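Local atomic coordinates of choline dehydrogenase and related flavoproteins (Aspergillus oryzae, PDB entry 3Q9T), a protein that oxidises formate as a formate oxidase of the glucose-methanol-choline oxidoreductase family, carrying 8-formyl-FAD as its flavin cofactor. Residues P154-L162 and H198-S209; L232-C241 and V532-V540. All coordinates share one frame; numbering follows the deposited sequence.

Contact 1 (P154-L162 and H198-S209); sequences PIPISHAEL and HCCDTIYRGQRS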
ATOM      1  N   PRO A 154      11.044 -21.701  32.827  1.00 24.80           N
ATOM      2  CA  PRO A 154      11.758 -20.472  33.168  1.00 20.03           C
ATOM      3  C   PRO A 154      11.074 -19.208  32.637  1.00 23.09           C
ATOM      4  O   PRO A 154      11.682 -18.145  32.692  1.00 24.07           O
ATOM      5  CB  PRO A 154      13.107 -20.670  32.481  1.00 20.19           C
ATOM      6  CG  PRO A 154      12.726 -21.416  31.207  1.00 23.33           C
ATOM      7  CD  PRO A 154      11.576 -22.329  31.601  1.00 21.47           C
ATOM      8  N   ILE A 155       9.840 -19.314  32.150  1.00 22.42           N
ATOM      9  CA  ILE A 155       9.096 -18.125  31.736  1.00 22.44           C
ATOM     10  C   ILE A 155       7.977 -17.780  32.706  1.00 23.99           C
ATOM     11  O   ILE A 155       6.908 -18.396  32.664  1.00 19.44           O
ATOM     12  CB  ILE A 155       8.515 -18.290  30.326  1.00 27.26           C
ATOM     13  CG1 ILE A 155       9.660 -18.383  29.320  1.00 22.75           C
ATOM     14  CG2 ILE A 155       7.597 -17.118  29.977  1.00 20.09           C
ATOM     15  CD1 ILE A 155       9.504 -19.509  28.431  1.00 25.57           C
ATOM     16  N   PRO A 156       8.227 -16.793  33.590  1.00 22.98           N
ATOM     17  CA  PRO A 156       7.232 -16.411  34.592  1.00 24.13           C
ATOM     18  C   PRO A 156       5.987 -15.810  33.934  1.00 24.34           C
ATOM     19  O   PRO A 156       6.090 -14.913  33.097  1.00 28.24           O
ATOM     20  CB  PRO A 156       7.966 -15.359  35.431  1.00 22.95           C
ATOM     21  CG  PRO A 156       9.443 -15.579  35.121  1.00 27.44           C
ATOM     22  CD  PRO A 156       9.455 -15.987  33.704  1.00 18.62           C
ATOM     23  N   ILE A 157       4.824 -16.343  34.293  1.00 20.54           N
ATOM     24  CA  ILE A 157       3.554 -15.871  33.763  1.00 22.30           C
ATOM     25  C   ILE A 157       2.588 -15.637  34.906  1.00 29.73           C
ATOM     26  O   ILE A 157       2.654 -16.294  35.962  1.00 22.08           O
ATOM     27  CB  ILE A 157       2.884 -16.915  32.843  1.00 25.10           C
ATOM     28  CG1 ILE A 157       2.328 -18.074  33.682  1.00 20.44           C
ATOM     29  CG2 ILE A 157       3.849 -17.387  31.765  1.00 21.44           C
ATOM     30  CD1 ILE A 157       1.296 -18.915  32.972  1.00 27.76           C
ATOM     31  N   SER A 158       1.659 -14.724  34.676  1.00 28.25           N
ATOM     32  CA  SER A 158       0.659 -14.389  35.675  1.00 24.46           C
ATOM     33  C   SER A 158      -0.535 -13.784  34.969  1.00 25.76           C
ATOM     34  O   SER A 158      -0.393 -13.238  33.872  1.00 25.17           O
ATOM     35  CB  SER A 158       1.242 -13.373  36.665  1.00 19.94           C
ATOM     36  OG  SER A 158       0.249 -12.898  37.549  1.00 29.47           O
ATOM     37  N   HIS A 159      -1.711 -13.891  35.575  1.00 20.21           N
ATOM     38  CA  HIS A 159      -2.815 -13.049  35.162  1.00 19.84           C
ATOM     39  C   HIS A 159      -2.275 -11.637  35.178  1.00 27.15           C
ATOM     40  O   HIS A 159      -1.370 -11.334  35.961  1.00 20.29           O
ATOM     41  CB  HIS A 159      -3.978 -13.168  36.134  1.00 18.82           C
ATOM     42  CG  HIS A 159      -4.772 -14.419  35.957  1.00 20.52           C
ATOM     43  ND1 HIS A 159      -4.416 -15.615  36.539  1.00 21.73           N
ATOM     44  CD2 HIS A 159      -5.883 -14.668  35.227  1.00 16.87           C
ATOM     45  CE1 HIS A 159      -5.291 -16.544  36.194  1.00 21.65           C
ATOM     46  NE2 HIS A 159      -6.190 -15.994  35.397  1.00 20.35           N
ATOM     47  N   ALA A 160      -2.793 -10.787  34.293  1.00 21.44           N
ATOM     48  CA  ALA A 160      -2.345  -9.400  34.243  1.00 27.04           C
ATOM     49  C   ALA A 160      -2.285  -8.840  35.661  1.00 25.01           C
ATOM     50  O   ALA A 160      -3.203  -9.058  36.461  1.00 21.69           O
ATOM     51  CB  ALA A 160      -3.286  -8.561  33.376  1.00 20.65           C
ATOM     52  N   GLU A 161      -1.196  -8.147  35.976  1.00 25.23           N
ATOM     53  CA  GLU A 161      -1.070  -7.451  37.255  1.00 26.06           C
ATOM     54  C   GLU A 161      -1.900  -6.188  37.122  1.00 25.37           C
ATOM     55  O   GLU A 161      -1.458  -5.204  36.525  1.00 20.53           O
ATOM     56  CB  GLU A 161       0.415  -7.175  37.564  1.00 23.27           C
ATOM     57  CG  GLU A 161       1.227  -8.498  37.603  1.00 22.45           C
ATOM     58  CD  GLU A 161       2.749  -8.340  37.726  1.00 29.79           C
ATOM     59  OE1 GLU A 161       3.368  -9.156  38.456  1.00 29.47           O
ATOM     60  OE2 GLU A 161       3.334  -7.438  37.081  1.00 24.16           O
ATOM     61  N   LEU A 162      -3.125  -6.240  37.652  1.00 16.26           N
ATOM     62  CA  LEU A 162      -4.149  -5.251  37.345  1.00 19.50           C
ATOM     63  C   LEU A 162      -3.770  -3.822  37.721  1.00 30.13           C
ATOM     64  O   LEU A 162      -3.242  -3.581  38.805  1.00 32.42           O
ATOM     65  CB  LEU A 162      -5.478  -5.644  37.996  1.00 18.23           C
ATOM     66  CG  LEU A 162      -6.059  -6.919  37.391  1.00 24.13           C
ATOM     67  CD1 LEU A 162      -7.282  -7.409  38.165  1.00 24.25           C
ATOM     68  CD2 LEU A 162      -6.382  -6.710  35.901  1.00 21.00           C
ATOM     69  N   HIS A 198     -10.055 -12.882  32.173  1.00 18.23           N
ATOM     70  CA  HIS A 198      -8.897 -12.136  32.647  1.00 17.78           C
ATOM     71  C   HIS A 198      -7.641 -12.844  32.126  1.00 21.49           C
ATOM     72  O   HIS A 198      -7.286 -13.936  32.600  1.00 16.04           O
ATOM     73  CB  HIS A 198      -8.866 -12.071  34.177  1.00 23.52           C
ATOM     74  CG  HIS A 198      -9.843 -11.104  34.770  1.00 19.43           C
ATOM     75  ND1 HIS A 198     -11.125 -11.466  35.130  1.00 16.54           N
ATOM     76  CD2 HIS A 198      -9.720  -9.792  35.082  1.00 23.42           C
ATOM     77  CE1 HIS A 198     -11.751 -10.418  35.628  1.00 19.54           C
ATOM     78  NE2 HIS A 198     -10.926  -9.387  35.602  1.00 24.33           N
ATOM     79  N   CYS A 199      -6.981 -12.234  31.145  1.00 18.86           N
ATOM     80  CA  CYS A 199      -5.876 -12.893  30.439  1.00 20.31           C
ATOM     81  C   CYS A 199      -4.623 -13.025  31.282  1.00 18.16           C
ATOM     82  O   CYS A 199      -4.364 -12.209  32.175  1.00 18.21           O
ATOM     83  CB  CYS A 199      -5.528 -12.155  29.133  1.00 20.13           C
ATOM     84  SG  CYS A 199      -5.036 -10.442  29.328  1.00 20.25           S
ATOM     85  N   CYS A 200      -3.848 -14.063  30.993  1.00 17.30           N
ATOM     86  CA  CYS A 200      -2.510 -14.185  31.555  1.00 17.89           C
ATOM     87  C   CYS A 200      -1.475 -13.612  30.604  1.00 19.75           C
ATOM     88  O   CYS A 200      -1.749 -13.401  29.433  1.00 20.12           O
ATOM     89  CB  CYS A 200      -2.177 -15.639  31.869  1.00 24.97           C
ATOM     90  SG  CYS A 200      -3.203 -16.327  33.166  1.00 29.95           S
ATOM     91  N   ASP A 201      -0.276 -13.386  31.114  1.00 19.06           N
ATOM     92  CA  ASP A 201       0.711 -12.653  30.369  1.00 20.79           C
ATOM     93  C   ASP A 201       2.109 -13.144  30.657  1.00 20.83           C
ATOM     94  O   ASP A 201       2.380 -13.652  31.741  1.00 24.76           O
ATOM     95  CB  ASP A 201       0.621 -11.181  30.737  1.00 19.76           C
ATOM     96  CG  ASP A 201      -0.567 -10.511  30.115  1.00 23.96           C
ATOM     97  OD1 ASP A 201      -1.570 -10.286  30.827  1.00 24.99           O
ATOM     98  OD2 ASP A 201      -0.495 -10.221  28.901  1.00 25.02           O
ATOM     99  N   THR A 202       3.002 -12.965  29.688  1.00 25.55           N
ATOM    100  CA  THR A 202       4.431 -13.188  29.922  1.00 19.92           C
ATOM    101  C   THR A 202       5.024 -11.941  30.582  1.00 24.51           C
ATOM    102  O   THR A 202       6.002 -11.343  30.093  1.00 24.75           O
ATOM    103  CB  THR A 202       5.191 -13.571  28.638  1.00 24.86           C
ATOM    104  OG1 THR A 202       4.809 -12.697  27.562  1.00 20.92           O
ATOM    105  CG2 THR A 202       4.886 -15.040  28.258  1.00 16.56           C
ATOM    106  N   ILE A 203       4.397 -11.561  31.694  1.00 20.25           N
ATOM    107  CA  ILE A 203       4.861 -10.471  32.552  1.00 20.40           C
ATOM    108  C   ILE A 203       4.803 -10.940  34.011  1.00 24.16           C
ATOM    109  O   ILE A 203       3.872 -11.648  34.407  1.00 20.46           O
ATOM    110  CB  ILE A 203       3.980  -9.219  32.381  1.00 19.94           C
ATOM    111  CG1 ILE A 203       4.032  -8.730  30.916  1.00 17.25           C
ATOM    112  CG2 ILE A 203       4.422  -8.127  33.345  1.00 21.80           C
ATOM    113  CD1 ILE A 203       3.012  -7.671  30.557  1.00 19.81           C
ATOM    114  N   TYR A 204       5.806 -10.575  34.799  1.00 20.93           N
ATOM    115  CA  TYR A 204       5.793 -10.876  36.227  1.00 26.96           C
ATOM    116  C   TYR A 204       6.618  -9.848  36.970  1.00 27.47           C
ATOM    117  O   TYR A 204       7.738  -9.519  36.561  1.00 30.21           O
ATOM    118  CB  TYR A 204       6.297 -12.291  36.514  1.00 25.30           C
ATOM    119  CG  TYR A 204       6.176 -12.710  37.965  1.00 30.30           C
ATOM    120  CD1 TYR A 204       4.954 -12.648  38.625  1.00 32.81           C
ATOM    121  CD2 TYR A 204       7.278 -13.187  38.671  1.00 33.65           C
ATOM    122  CE1 TYR A 204       4.832 -13.027  39.951  1.00 34.78           C
ATOM    123  CE2 TYR A 204       7.168 -13.573  40.002  1.00 35.76           C
ATOM    124  CZ  TYR A 204       5.942 -13.492  40.631  1.00 39.62           C
ATOM    125  OH  TYR A 204       5.814 -13.879  41.940  1.00 39.55           O
ATOM    126  N   ARG A 205       6.053  -9.340  38.059  1.00 27.10           N
ATOM    127  CA  ARG A 205       6.642  -8.212  38.762  1.00 24.96           C
ATOM    128  C   ARG A 205       7.086  -7.165  37.762  1.00 25.90           C
ATOM    129  O   ARG A 205       8.228  -6.700  37.816  1.00 29.53           O
ATOM    130  CB  ARG A 205       7.827  -8.675  39.606  1.00 34.27           C
ATOM    131  CG  ARG A 205       7.426  -9.460  40.854  1.00 40.82           C
ATOM    132  CD  ARG A 205       8.655 -10.054  41.513  1.00 52.72           C
ATOM    133  NE  ARG A 205       8.722  -9.777  42.947  1.00 79.38           N
ATOM    134  CZ  ARG A 205       9.343  -8.731  43.489  1.00 83.36           C
ATOM    135  NH1 ARG A 205       9.958  -7.835  42.721  1.00 69.04           N
ATOM    136  NH2 ARG A 205       9.347  -8.576  44.808  1.00 80.32           N
ATOM    137  N   GLY A 206       6.191  -6.818  36.834  1.00 22.82           N
ATOM    138  CA  GLY A 206       6.423  -5.730  35.887  1.00 18.87           C
ATOM    139  C   GLY A 206       7.665  -5.863  35.011  1.00 23.22           C
ATOM    140  O   GLY A 206       8.203  -4.884  34.507  1.00 24.59           O
ATOM    141  N   GLN A 207       8.133  -7.085  34.834  1.00 23.50           N
ATOM    142  CA  GLN A 207       9.235  -7.333  33.921  1.00 30.49           C
ATOM    143  C   GLN A 207       8.762  -8.274  32.828  1.00 25.41           C
ATOM    144  O   GLN A 207       7.999  -9.195  33.099  1.00 23.91           O
ATOM    145  CB  GLN A 207      10.430  -7.944  34.670  1.00 31.78           C
ATOM    146  CG  GLN A 207      11.144  -6.980  35.624  1.00 39.16           C
ATOM    147  CD  GLN A 207      12.536  -6.608  35.146  1.00 48.27           C
ATOM    148  OE1 GLN A 207      12.956  -5.450  35.255  1.00 54.04           O
ATOM    149  NE2 GLN A 207      13.262  -7.589  34.609  1.00 51.03           N
ATOM    150  N   ARG A 208       9.220  -8.051  31.598  1.00 28.18           N
ATOM    151  CA  ARG A 208       8.913  -8.962  30.504  1.00 23.71           C
ATOM    152  C   ARG A 208       9.574 -10.328  30.682  1.00 17.57           C
ATOM    153  O   ARG A 208      10.722 -10.417  31.082  1.00 23.75           O
ATOM    154  CB  ARG A 208       9.370  -8.380  29.165  1.00 20.29           C
ATOM    155  CG  ARG A 208       9.148  -9.342  27.988  1.00 19.29           C
ATOM    156  CD  ARG A 208       9.872  -8.873  26.717  1.00 21.27           C
ATOM    157  NE  ARG A 208       9.267  -7.677  26.128  1.00 23.28           N
ATOM    158  CZ  ARG A 208       8.190  -7.692  25.338  1.00 19.21           C
ATOM    159  NH1 ARG A 208       7.590  -8.847  25.035  1.00 13.42           N
ATOM    160  NH2 ARG A 208       7.731  -6.556  24.828  1.00 16.18           N
ATOM    161  N   SER A 209       8.846 -11.384  30.342  1.00 20.11           N
ATOM    162  CA  SER A 209       9.388 -12.739  30.336  1.00 24.59           C
ATOM    163  C   SER A 209       9.611 -13.187  28.900  1.00 26.94           C
ATOM    164  O   SER A 209       8.674 -13.654  28.240  1.00 25.70           O
ATOM    165  CB  SER A 209       8.418 -13.717  31.011  1.00 25.90           C
ATOM    166  OG  SER A 209       8.028 -13.257  32.291  1.00 24.84           O
TER
HETATM  167  O   HOH W   1       1.122 -10.721  34.350  1.00 22.08           O

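Contact 2 (L232-C241 and V532-V540); sequences LIINEADRTC and VHGIKKLRV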
ATOM      1  N   LEU A 232      22.406 -22.730   5.126  1.00 19.72           N
ATOM      2  CA  LEU A 232      22.615 -23.969   5.861  1.00 20.05           C
ATOM      3  C   LEU A 232      23.685 -24.740   5.090  1.00 21.48           C
ATOM      4  O   LEU A 232      23.702 -24.700   3.860  1.00 23.98           O
ATOM      5  CB  LEU A 232      21.323 -24.781   5.932  1.00 20.86           C
ATOM      6  CG  LEU A 232      20.474 -24.910   7.209  1.00 21.44           C
ATOM      7  CD1 LEU A 232      20.839 -23.925   8.319  1.00 15.69           C
ATOM      8  CD2 LEU A 232      19.005 -24.791   6.836  1.00 20.48           C
ATOM      9  N   ILE A 233      24.585 -25.418   5.806  1.00 19.98           N
ATOM     10  CA  ILE A 233      25.611 -26.259   5.172  1.00 14.40           C
ATOM     11  C   ILE A 233      25.069 -27.675   4.950  1.00 21.01           C
ATOM     12  O   ILE A 233      24.857 -28.444   5.909  1.00 20.75           O
ATOM     13  CB  ILE A 233      26.915 -26.311   6.013  1.00 16.96           C
ATOM     14  CG1 ILE A 233      27.421 -24.892   6.311  1.00 18.79           C
ATOM     15  CG2 ILE A 233      28.003 -27.138   5.300  1.00 20.99           C
ATOM     16  CD1 ILE A 233      28.857 -24.841   6.908  1.00 18.44           C
ATOM     17  N   ILE A 234      24.845 -28.010   3.683  1.00 16.88           N
ATOM     18  CA  ILE A 234      24.214 -29.264   3.312  1.00 22.95           C
ATOM     19  C   ILE A 234      25.172 -30.141   2.506  1.00 32.48           C
ATOM     20  O   ILE A 234      25.687 -29.722   1.471  1.00 30.48           O
ATOM     21  CB  ILE A 234      22.964 -29.029   2.435  1.00 27.47           C
ATOM     22  CG1 ILE A 234      21.999 -28.062   3.107  1.00 25.43           C
ATOM     23  CG2 ILE A 234      22.272 -30.350   2.127  1.00 23.67           C
ATOM     24  CD1 ILE A 234      21.315 -28.643   4.314  1.00 29.21           C
ATOM     25  N   ASN A 235      25.410 -31.360   2.976  1.00 28.74           N
ATOM     26  CA  ASN A 235      26.140 -32.339   2.181  1.00 22.60           C
ATOM     27  C   ASN A 235      25.188 -33.115   1.283  1.00 21.51           C
ATOM     28  O   ASN A 235      24.345 -33.859   1.771  1.00 27.88           O
ATOM     29  CB  ASN A 235      26.901 -33.301   3.082  1.00 25.44           C
ATOM     30  CG  ASN A 235      27.731 -34.284   2.295  1.00 32.56           C
ATOM     31  OD1 ASN A 235      27.198 -35.220   1.694  1.00 26.93           O
ATOM     32  ND2 ASN A 235      29.046 -34.070   2.279  1.00 28.14           N
ATOM     33  N   GLU A 236      25.311 -32.925  -0.025  1.00 26.42           N
ATOM     34  CA  GLU A 236      24.422 -33.575  -0.987  1.00 29.87           C
ATOM     35  C   GLU A 236      24.506 -35.100  -0.992  1.00 30.09           C
ATOM     36  O   GLU A 236      23.480 -35.788  -1.062  1.00 30.54           O
ATOM     37  CB  GLU A 236      24.681 -33.063  -2.402  1.00 33.27           C
ATOM     38  CG  GLU A 236      23.990 -31.759  -2.731  1.00 40.59           C
ATOM     39  CD  GLU A 236      23.630 -31.665  -4.207  1.00 55.92           C
ATOM     40  OE1 GLU A 236      22.751 -32.442  -4.667  1.00 49.57           O
ATOM     41  OE2 GLU A 236      24.239 -30.822  -4.904  1.00 55.38           O
ATOM     42  N   ALA A 237      25.724 -35.632  -0.935  1.00 25.23           N
ATOM     43  CA  ALA A 237      25.889 -37.079  -1.021  1.00 25.77           C
ATOM     44  C   ALA A 237      25.192 -37.751   0.163  1.00 28.54           C
ATOM     45  O   ALA A 237      24.442 -38.724  -0.009  1.00 22.76           O
ATOM     46  CB  ALA A 237      27.367 -37.457  -1.078  1.00 23.01           C
ATOM     47  N   ASP A 238      25.437 -37.203   1.353  1.00 21.33           N
ATOM     48  CA  ASP A 238      24.880 -37.715   2.600  1.00 24.65           C
ATOM     49  C   ASP A 238      23.443 -37.222   2.838  1.00 30.32           C
ATOM     50  O   ASP A 238      22.808 -37.624   3.816  1.00 20.14           O
ATOM     51  CB  ASP A 238      25.733 -37.248   3.788  1.00 30.21           C
ATOM     52  CG  ASP A 238      27.182 -37.721   3.713  1.00 38.92           C
ATOM     53  OD1 ASP A 238      27.425 -38.892   3.341  1.00 41.76           O
ATOM     54  OD2 ASP A 238      28.079 -36.914   4.053  1.00 41.98           O
ATOM     55  N   ARG A 239      22.948 -36.344   1.961  1.00 23.02           N
ATOM     56  CA  ARG A 239      21.675 -35.666   2.195  1.00 25.85           C
ATOM     57  C   ARG A 239      21.607 -35.219   3.638  1.00 26.70           C
ATOM     58  O   ARG A 239      20.620 -35.469   4.321  1.00 25.18           O
ATOM     59  CB  ARG A 239      20.504 -36.599   1.918  1.00 26.66           C
ATOM     60  CG  ARG A 239      20.377 -37.020   0.473  1.00 25.63           C
ATOM     61  CD  ARG A 239      19.596 -38.306   0.359  1.00 37.47           C
ATOM     62  NE  ARG A 239      19.902 -39.000  -0.888  1.00 51.82           N
ATOM     63  CZ  ARG A 239      19.317 -38.743  -2.054  1.00 42.07           C
ATOM     64  NH1 ARG A 239      18.388 -37.806  -2.141  1.00 42.83           N
ATOM     65  NH2 ARG A 239      19.665 -39.428  -3.138  1.00 51.26           N
ATOM     66  N   THR A 240      22.668 -34.576   4.113  1.00 24.21           N
ATOM     67  CA  THR A 240      22.777 -34.255   5.531  1.00 26.72           C
ATOM     68  C   THR A 240      23.097 -32.782   5.782  1.00 30.39           C
ATOM     69  O   THR A 240      23.881 -32.167   5.054  1.00 27.90           O
ATOM     70  CB  THR A 240      23.836 -35.158   6.210  1.00 29.62           C
ATOM     71  OG1 THR A 240      23.367 -36.515   6.210  1.00 26.60           O
ATOM     72  CG2 THR A 240      24.092 -34.727   7.637  1.00 26.10           C
ATOM     73  N   CYS A 241      22.468 -32.214   6.804  1.00 23.38           N
ATOM     74  CA  CYS A 241      22.819 -30.876   7.236  1.00 22.97           C
ATOM     75  C   CYS A 241      23.963 -30.908   8.240  1.00 22.20           C
ATOM     76  O   CYS A 241      23.870 -31.555   9.277  1.00 28.99           O
ATOM     77  CB  CYS A 241      21.625 -30.147   7.829  1.00 19.45           C
ATOM     78  SG  CYS A 241      22.069 -28.485   8.313  1.00 22.76           S
ATOM     79  N   VAL A 532      13.193 -32.015   8.635  1.00 16.80           N
ATOM     80  CA  VAL A 532      12.964 -31.568   7.259  1.00 18.51           C
ATOM     81  C   VAL A 532      12.895 -32.765   6.287  1.00 20.06           C
ATOM     82  O   VAL A 532      13.856 -33.532   6.159  1.00 20.53           O
ATOM     83  CB  VAL A 532      14.040 -30.535   6.811  1.00 16.99           C
ATOM     84  CG1 VAL A 532      13.838 -30.119   5.357  1.00 21.07           C
ATOM     85  CG2 VAL A 532      14.009 -29.314   7.703  1.00 15.80           C
ATOM     86  N   HIS A 533      11.751 -32.948   5.630  1.00 19.86           N
ATOM     87  CA  HIS A 533      11.614 -34.027   4.646  1.00 18.49           C
ATOM     88  C   HIS A 533      12.784 -33.949   3.663  1.00 29.43           C
ATOM     89  O   HIS A 533      13.040 -32.901   3.057  1.00 24.53           O
ATOM     90  CB  HIS A 533      10.302 -33.921   3.856  1.00 20.57           C
ATOM     91  CG  HIS A 533       9.061 -34.083   4.682  1.00 24.22           C
ATOM     92  ND1 HIS A 533       8.735 -35.259   5.328  1.00 23.80           N
ATOM     93  CD2 HIS A 533       8.041 -33.226   4.931  1.00 22.32           C
ATOM     94  CE1 HIS A 533       7.585 -35.108   5.963  1.00 23.29           C
ATOM     95  NE2 HIS A 533       7.143 -33.884   5.737  1.00 24.94           N
ATOM     96  N   GLY A 534      13.502 -35.054   3.507  1.00 23.10           N
ATOM     97  CA  GLY A 534      14.577 -35.118   2.543  1.00 23.28           C
ATOM     98  C   GLY A 534      15.959 -34.869   3.110  1.00 21.16           C
ATOM     99  O   GLY A 534      16.955 -35.103   2.434  1.00 25.58           O
ATOM    100  N   ILE A 535      16.031 -34.397   4.349  1.00 23.54           N
ATOM    101  CA  ILE A 535      17.320 -34.021   4.930  1.00 24.66           C
ATOM    102  C   ILE A 535      17.520 -34.641   6.311  1.00 23.15           C
ATOM    103  O   ILE A 535      16.610 -34.656   7.121  1.00 24.24           O
ATOM    104  CB  ILE A 535      17.458 -32.495   5.027  1.00 18.84           C
ATOM    105  CG1 ILE A 535      17.318 -31.846   3.646  1.00 25.41           C
ATOM    106  CG2 ILE A 535      18.817 -32.106   5.609  1.00 23.52           C
ATOM    107  CD1 ILE A 535      18.541 -31.999   2.759  1.00 25.60           C
ATOM    108  N   LYS A 536      18.710 -35.164   6.577  1.00 19.49           N
ATOM    109  CA  LYS A 536      19.011 -35.685   7.907  1.00 20.39           C
ATOM    110  C   LYS A 536      19.705 -34.625   8.756  1.00 19.53           C
ATOM    111  O   LYS A 536      20.371 -33.735   8.229  1.00 19.70           O
ATOM    112  CB  LYS A 536      19.906 -36.917   7.810  1.00 29.29           C
ATOM    113  CG  LYS A 536      19.403 -38.022   6.895  1.00 32.01           C
ATOM    114  CD  LYS A 536      20.510 -39.071   6.743  1.00 40.93           C
ATOM    115  CE  LYS A 536      20.247 -40.049   5.609  1.00 56.38           C
ATOM    116  NZ  LYS A 536      21.442 -40.921   5.369  1.00 60.05           N
ATOM    117  N   LYS A 537      19.549 -34.737  10.069  1.00 17.38           N
ATOM    118  CA  LYS A 537      20.201 -33.849  11.035  1.00 21.51           C
ATOM    119  C   LYS A 537      19.725 -32.388  10.969  1.00 21.17           C
ATOM    120  O   LYS A 537      20.446 -31.479  11.383  1.00 20.71           O
ATOM    121  CB  LYS A 537      21.728 -33.913  10.884  1.00 25.27           C
ATOM    122  CG  LYS A 537      22.342 -35.287  11.156  1.00 28.68           C
ATOM    123  CD  LYS A 537      23.870 -35.173  11.250  1.00 32.95           C
ATOM    124  CE  LYS A 537      24.527 -36.402  11.865  1.00 46.28           C
ATOM    125  NZ  LYS A 537      24.623 -37.539  10.907  1.00 42.72           N
ATOM    126  N   LEU A 538      18.523 -32.169  10.440  1.00 17.38           N
ATOM    127  CA  LEU A 538      17.970 -30.823  10.309  1.00 16.86           C
ATOM    128  C   LEU A 538      16.519 -30.796  10.758  1.00 18.40           C
ATOM    129  O   LEU A 538      15.682 -31.502  10.206  1.00 13.49           O
ATOM    130  CB  LEU A 538      18.027 -30.331   8.850  1.00 18.14           C
ATOM    131  CG  LEU A 538      17.464 -28.917   8.619  1.00 13.58           C
ATOM    132  CD1 LEU A 538      18.130 -27.917   9.565  1.00  9.93           C
ATOM    133  CD2 LEU A 538      17.597 -28.456   7.164  1.00 12.01           C
ATOM    134  N   ARG A 539      16.218 -29.962  11.746  1.00 16.23           N
ATOM    135  CA  ARG A 539      14.849 -29.830  12.223  1.00 17.73           C
ATOM    136  C   ARG A 539      14.452 -28.361  12.207  1.00 18.27           C
ATOM    137  O   ARG A 539      15.313 -27.483  12.186  1.00 16.29           O
ATOM    138  CB  ARG A 539      14.715 -30.412  13.635  1.00 16.17           C
ATOM    139  CG  ARG A 539      14.839 -31.928  13.684  1.00 23.59           C
ATOM    140  CD  ARG A 539      15.054 -32.423  15.100  1.00 23.31           C
ATOM    141  NE  ARG A 539      14.017 -33.356  15.501  1.00 41.39           N
ATOM    142  CZ  ARG A 539      14.221 -34.576  15.999  1.00 34.11           C
ATOM    143  NH1 ARG A 539      15.446 -35.064  16.193  1.00 20.61           N
ATOM    144  NH2 ARG A 539      13.167 -35.302  16.311  1.00 21.89           N
ATOM    145  N   VAL A 540      13.151 -28.105  12.198  1.00 16.63           N
ATOM    146  CA  VAL A 540      12.641 -26.749  12.315  1.00 18.21           C
ATOM    147  C   VAL A 540      11.801 -26.657  13.567  1.00 20.45           C
ATOM    148  O   VAL A 540      10.929 -27.501  13.792  1.00 19.28           O
ATOM    149  CB  VAL A 540      11.772 -26.353  11.113  1.00 15.85           C
ATOM    150  CG1 VAL A 540      11.189 -24.962  11.324  1.00 17.44           C
ATOM    151  CG2 VAL A 540      12.597 -26.407   9.843  1.00 15.47           C
TER
HETATM  152  O   HOH W   2      17.148 -36.025  -0.344  1.00 30.91           O

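Contact 1 (P154-L162 and H198-S209)
With CG of His159 and SG of Cys200 each anti to its own carbonyl carbon (chi1 -77° and -66°), the thiol sulfur is set over one face of the imidazole, 3.5 Å from the ring centroid and almost on its normal. At the ring's edge, near its plane, His159 CD2 lies 3.1 Å from His198 O; Tyr142 stacks on it as well. Beside this pair the backbones run antiparallel: Asp201 N donates to Ser158 O at 2.8 Å, Ser158 N to Asp201 O, and Ala160 N to Cys199 O. Beside the Ser158-Asp201 pair, water 1 lies 3.0 Å from Ser158 O and 2.9 Å from Ile203 O and can donate to either.

Glu161, its chain extended beyond CG (chi2 173°), reaches the type I' turn from Tyr204 to Gln207 and grips two successive amides, Arg205 N by OE1 at 2.7 Å and Gly206 N by OE2 at 2.9 Å. Both oxygens use syn lone pairs, a two-point hold that fixes the rotation of the carboxylate. Further along, Ser209 OG donates in the carbonyl plane to a lone pair of Pro156 O at 2.7 Å, and Pro156 CB packs on Tyr204 CB. This is an antiparallel strand pair leading into a beta hairpin, within the large mixed sheet of a GMC oxidoreductase, its Thr202 hydroxyl bonded to Phe99 O and to the FAD-binding Gln555.

Contact 2 (L232-C241 and V532-V540)
Leu232 and Leu538 meet tip to tip, CD2 to CD2 at 3.9 Å, where a beta hairpin with a G1 bulge at Arg239 and Thr240 packs against the start of strand 538-540, an outer strand of the parallel Rossmann-type sheet, and the loop before it. Ile234 and Ile535 cross at about a right angle, Ile234 CG2 against Ile535 CD1. Cys241 links the two pairs: its CB lies 3.7 Å from Leu538 CB and also touches Ile535 CG2. Leu274 and Leu275 of helix 267-277 extend this apolar cluster past Leu232.

On the other side of the backbone, Thr240 lies obliquely across two lysine chains. Its OG1 is near the CB and CD of Lys536, while CG2, anti to the backbone N, meets Lys537 CD at 3.6 Å. OG1 donates to Asp238 O at 2.7 Å from above the carbonyl plane, tying the hydroxyl back to the turn. Lys536 clamps the backbones: its N donates to Arg239 O, and its O accepts from Cys241 N, both nearly straight at 172° and 178°. Water 2 lies in the plane of the Arg239 guanidinium, accepting from NH1 at 2.8 Å and donating to Gly534 O at 2.9 Å.

In the fold
Contact 1 and contact 2 follow one another along the chain, their centres 39 Å apart and their nearest atoms about 17 Å apart, and neither touches the other. They stand at different distances from the bound 8-formyl-FAD. Contact 1 belongs to the large mixed sheet and is the closer, the Thr202 side chain being about 6 Å from the cofactor and that of Cys199 about 4 Å from the side chain of FAD-binding Thr100. Contact 2 is more peripheral: its Leu232 side chain is about 10 Å from the cofactor and about 7 Å from the side chain of FAD-binding Ser229. It joins the four-stranded mixed sheet to the edge of the parallel nucleotide-binding sheet, bringing together segments 291 residues apart.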